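Local atomic coordinates of Dye type peroxidase A (Streptomyces lividans 1326, PDB entry 6GZW), a protein that probably uses its haem to catalyse the hydrogen peroxide-dependent oxidation of dyes and related substrates, as a dye-decolourising peroxidase. Residues A[50-63]-A[78-90]. Sequence-based numbering, arbitrary orientation.
Sequences LRRWSDTARRLMAG and GPSSLTVTFGFGH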
# COMPACT_ATOMS: atom_id res chain seq x y z
N LEU A 50 3.07 -26.87 -4.20
CA LEU A 50 3.40 -26.58 -2.81
C LEU A 50 4.91 -26.77 -2.55
O LEU A 50 5.48 -26.04 -1.75
CB LEU A 50 2.56 -27.41 -1.83
CG LEU A 50 1.23 -26.81 -1.35
CD1 LEU A 50 1.46 -25.61 -0.43
CD2 LEU A 50 0.33 -26.44 -2.52
N ARG A 51 5.56 -27.72 -3.22
CA ARG A 51 7.03 -27.80 -3.17
C ARG A 51 7.71 -26.53 -3.67
O ARG A 51 8.60 -25.98 -3.00
CB ARG A 51 7.59 -29.02 -3.96
CG ARG A 51 7.71 -30.28 -3.12
CD ARG A 51 8.51 -31.42 -3.79
NE ARG A 51 7.96 -31.92 -5.07
CZ ARG A 51 6.83 -32.63 -5.26
NH1 ARG A 51 6.02 -32.97 -4.26
NH2 ARG A 51 6.50 -33.02 -6.50
N ARG A 52 7.31 -26.05 -4.85
CA ARG A 52 7.85 -24.82 -5.42
C ARG A 52 7.60 -23.67 -4.45
O ARG A 52 8.52 -22.93 -4.11
CB ARG A 52 7.20 -24.46 -6.77
CG ARG A 52 7.72 -25.23 -7.95
CD ARG A 52 7.34 -24.60 -9.29
NE ARG A 52 5.90 -24.46 -9.58
CZ ARG A 52 5.07 -25.45 -9.94
NH1 ARG A 52 5.47 -26.74 -9.99
NH2 ARG A 52 3.83 -25.16 -10.25
N TRP A 53 6.35 -23.54 -4.04
CA TRP A 53 5.97 -22.42 -3.20
C TRP A 53 6.74 -22.43 -1.89
O TRP A 53 7.18 -21.38 -1.43
CB TRP A 53 4.46 -22.45 -2.89
CG TRP A 53 3.59 -21.80 -3.89
CD1 TRP A 53 3.96 -21.00 -4.95
CD2 TRP A 53 2.17 -21.82 -3.89
NE1 TRP A 53 2.84 -20.56 -5.62
CE2 TRP A 53 1.73 -21.04 -5.00
CE3 TRP A 53 1.21 -22.45 -3.10
CZ2 TRP A 53 0.39 -20.87 -5.29
CZ3 TRP A 53 -0.12 -22.28 -3.40
CH2 TRP A 53 -0.52 -21.47 -4.46
N SER A 54 6.89 -23.61 -1.29
CA SER A 54 7.62 -23.73 -0.02
C SER A 54 9.09 -23.36 -0.17
O SER A 54 9.64 -22.70 0.67
CB SER A 54 7.48 -25.13 0.56
OG SER A 54 6.12 -25.48 0.82
N ASP A 55 9.74 -23.78 -1.26
CA ASP A 55 11.12 -23.41 -1.52
C ASP A 55 11.29 -21.90 -1.75
O ASP A 55 12.21 -21.28 -1.23
CB ASP A 55 11.63 -24.22 -2.72
CG ASP A 55 13.12 -23.96 -3.01
OD1 ASP A 55 13.96 -24.37 -2.19
OD2 ASP A 55 13.43 -23.36 -4.06
N THR A 56 10.35 -21.30 -2.48
CA THR A 56 10.31 -19.85 -2.68
C THR A 56 10.14 -19.14 -1.33
O THR A 56 10.87 -18.21 -1.04
CB THR A 56 9.21 -19.48 -3.71
OG1 THR A 56 9.58 -20.04 -4.96
CG2 THR A 56 9.00 -17.95 -3.86
N ALA A 57 9.18 -19.58 -0.53
CA ALA A 57 8.99 -18.96 0.77
C ALA A 57 10.25 -19.04 1.65
O ALA A 57 10.65 -18.05 2.25
CB ALA A 57 7.83 -19.61 1.50
N ARG A 58 10.86 -20.23 1.72
CA ARG A 58 12.07 -20.44 2.50
C ARG A 58 13.17 -19.46 2.11
O ARG A 58 13.74 -18.77 2.95
CB ARG A 58 12.55 -21.89 2.37
CG ARG A 58 13.60 -22.31 3.39
CD ARG A 58 15.03 -22.21 2.90
NE ARG A 58 15.23 -22.87 1.61
CZ ARG A 58 16.28 -22.68 0.82
NH1 ARG A 58 17.27 -21.86 1.18
NH2 ARG A 58 16.32 -23.29 -0.35
N ARG A 59 13.45 -19.36 0.80
CA ARG A 59 14.50 -18.45 0.36
C ARG A 59 14.17 -17.02 0.67
O ARG A 59 15.00 -16.28 1.24
CB ARG A 59 14.73 -18.57 -1.15
CG ARG A 59 15.33 -19.90 -1.63
CD ARG A 59 15.23 -20.09 -3.15
NE ARG A 59 15.54 -21.47 -3.53
CZ ARG A 59 16.77 -21.99 -3.64
NH1 ARG A 59 17.87 -21.25 -3.49
NH2 ARG A 59 16.90 -23.28 -3.92
N LEU A 60 12.97 -16.61 0.26
CA LEU A 60 12.62 -15.19 0.37
C LEU A 60 12.51 -14.73 1.82
O LEU A 60 12.93 -13.63 2.15
CB LEU A 60 11.33 -14.89 -0.40
CG LEU A 60 11.56 -14.50 -1.87
CD1 LEU A 60 12.41 -15.48 -2.67
CD2 LEU A 60 10.21 -14.32 -2.52
N MET A 61 12.00 -15.60 2.70
CA MET A 61 11.92 -15.25 4.13
C MET A 61 13.31 -15.10 4.78
O MET A 61 13.46 -14.41 5.78
CB MET A 61 11.06 -16.25 4.92
CG MET A 61 9.58 -16.12 4.62
SD MET A 61 8.59 -17.27 5.57
CE MET A 61 9.09 -16.78 7.22
N ALA A 62 14.33 -15.71 4.18
CA ALA A 62 15.70 -15.54 4.63
C ALA A 62 16.42 -14.36 3.98
O ALA A 62 17.60 -14.13 4.20
CB ALA A 62 16.47 -16.83 4.41
N GLY A 63 15.69 -13.55 3.21
CA GLY A 63 16.28 -12.41 2.51
C GLY A 63 17.10 -12.81 1.29
O GLY A 63 17.84 -11.98 0.76
N GLY A 78 16.82 -6.21 3.48
CA GLY A 78 16.86 -7.38 4.38
C GLY A 78 15.54 -8.11 4.30
O GLY A 78 14.62 -7.68 3.56
N PRO A 79 15.38 -9.21 5.07
CA PRO A 79 14.14 -9.99 5.02
C PRO A 79 12.88 -9.16 5.39
O PRO A 79 11.76 -9.53 4.99
CB PRO A 79 14.37 -11.09 6.05
CG PRO A 79 15.86 -11.16 6.26
CD PRO A 79 16.46 -9.88 5.82
N SER A 80 13.06 -8.09 6.17
CA SER A 80 11.98 -7.14 6.50
C SER A 80 10.73 -7.85 7.08
O SER A 80 9.56 -7.53 6.75
CB SER A 80 11.57 -6.30 5.29
OG SER A 80 12.68 -5.66 4.71
N SER A 81 10.97 -8.87 7.92
CA SER A 81 9.92 -9.67 8.56
C SER A 81 8.96 -10.34 7.60
O SER A 81 7.81 -10.58 7.94
CB SER A 81 9.16 -8.84 9.63
OG SER A 81 10.06 -8.44 10.63
N LEU A 82 9.45 -10.70 6.40
CA LEU A 82 8.60 -11.34 5.41
C LEU A 82 8.07 -12.66 5.97
O LEU A 82 8.87 -13.43 6.52
CB LEU A 82 9.35 -11.64 4.10
CG LEU A 82 8.52 -12.42 3.06
CD1 LEU A 82 7.35 -11.63 2.46
CD2 LEU A 82 9.42 -12.92 1.95
N THR A 83 6.77 -12.91 5.80
CA THR A 83 6.19 -14.23 6.00
C THR A 83 5.30 -14.60 4.84
O THR A 83 4.69 -13.74 4.20
CB THR A 83 5.38 -14.39 7.32
OG1 THR A 83 4.22 -13.53 7.30
CG2 THR A 83 6.23 -14.04 8.51
N VAL A 84 5.26 -15.89 4.56
CA VAL A 84 4.39 -16.50 3.57
C VAL A 84 3.70 -17.69 4.24
O VAL A 84 4.37 -18.53 4.84
CB VAL A 84 5.18 -16.99 2.33
CG1 VAL A 84 4.20 -17.38 1.22
CG2 VAL A 84 6.12 -15.91 1.85
N THR A 85 2.38 -17.74 4.11
CA THR A 85 1.53 -18.76 4.73
C THR A 85 0.57 -19.34 3.71
O THR A 85 0.02 -18.60 2.88
CB THR A 85 0.64 -18.08 5.79
OG1 THR A 85 1.44 -17.19 6.57
CG2 THR A 85 -0.03 -19.10 6.64
N PHE A 86 0.34 -20.65 3.78
CA PHE A 86 -0.43 -21.37 2.77
C PHE A 86 -1.64 -22.09 3.36
O PHE A 86 -1.51 -22.77 4.40
CB PHE A 86 0.47 -22.43 2.11
CG PHE A 86 1.75 -21.87 1.51
CD1 PHE A 86 1.74 -21.24 0.25
CD2 PHE A 86 2.96 -21.92 2.21
CE1 PHE A 86 2.88 -20.73 -0.29
CE2 PHE A 86 4.13 -21.38 1.66
CZ PHE A 86 4.08 -20.78 0.40
N GLY A 87 -2.78 -22.04 2.65
CA GLY A 87 -3.98 -22.80 3.04
C GLY A 87 -4.71 -23.44 1.88
O GLY A 87 -4.46 -23.11 0.71
N PHE A 88 -5.61 -24.37 2.21
CA PHE A 88 -6.43 -25.11 1.27
C PHE A 88 -7.91 -24.86 1.56
O PHE A 88 -8.34 -24.94 2.73
CB PHE A 88 -6.16 -26.63 1.38
CG PHE A 88 -4.73 -27.00 1.20
CD1 PHE A 88 -3.83 -26.88 2.25
CD2 PHE A 88 -4.26 -27.40 -0.04
CE1 PHE A 88 -2.49 -27.18 2.08
CE2 PHE A 88 -2.93 -27.70 -0.22
CZ PHE A 88 -2.04 -27.60 0.84
N GLY A 89 -8.70 -24.60 0.52
CA GLY A 89 -10.13 -24.34 0.66
C GLY A 89 -10.90 -25.64 0.50
O GLY A 89 -10.35 -26.65 0.03
N HIS A 90 -12.18 -25.57 0.85
CA HIS A 90 -13.13 -26.68 0.68
C HIS A 90 -13.08 -27.27 -0.73
O HIS A 90 -13.00 -28.50 -0.89
CB HIS A 90 -14.54 -26.20 1.04
CG HIS A 90 -15.59 -27.27 1.00
ND1 HIS A 90 -16.22 -27.64 -0.16
CD2 HIS A 90 -16.17 -27.97 1.99
CE1 HIS A 90 -17.13 -28.56 0.11
NE2 HIS A 90 -17.12 -28.78 1.42
O HOH W 1 11.52 -12.94 7.29
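Phe-86 and Trp-53 meet at a slant, their ring planes only 15° apart but so offset that little of one ring lies over the other; Trp-53 CB touches Phe-86 CE1 at 3.5 Å. Ala-57 CB meets the same phenyl at its edge and packs 3.8 Å from Val-84 CB, a small side chain consistent with segment axes only 8.4 Å apart. Leu-50 CG sits 4.0 Å from Phe-88 CZ. Leu-82, with CG anti to the backbone N (chi1 175°), pushes CD2 to 3.6 Å from Leu-60 CB.

Met-61 CG lies 3.4 Å from Leu-82 O, and the bend at chi3 (57°) turns CE back to the same oxygen, also at 3.4 Å, while SD nears Val-84 N. Cutting Met-61 back to an alanine is likely to leave a gap against Leu-82, Thr-83 and Val-84. No direct hydrogen bond joins the segments; one water donates to both Met-61 O and Leu-82 O. Pro-79 CB packs 3.5 Å from Met-61 O, its ring against Gly-63, the C-prime residue of the helix-ending Schellman motif.

Helix 43-61 thus lies roughly antiparallel on strand 83-89 in the ferredoxin-like sheet, flanked by helix 135-149, whose Ile-145 O accepts from Trp-53 NE1, while strand 126-132 supplies Val-128 beside Val-84.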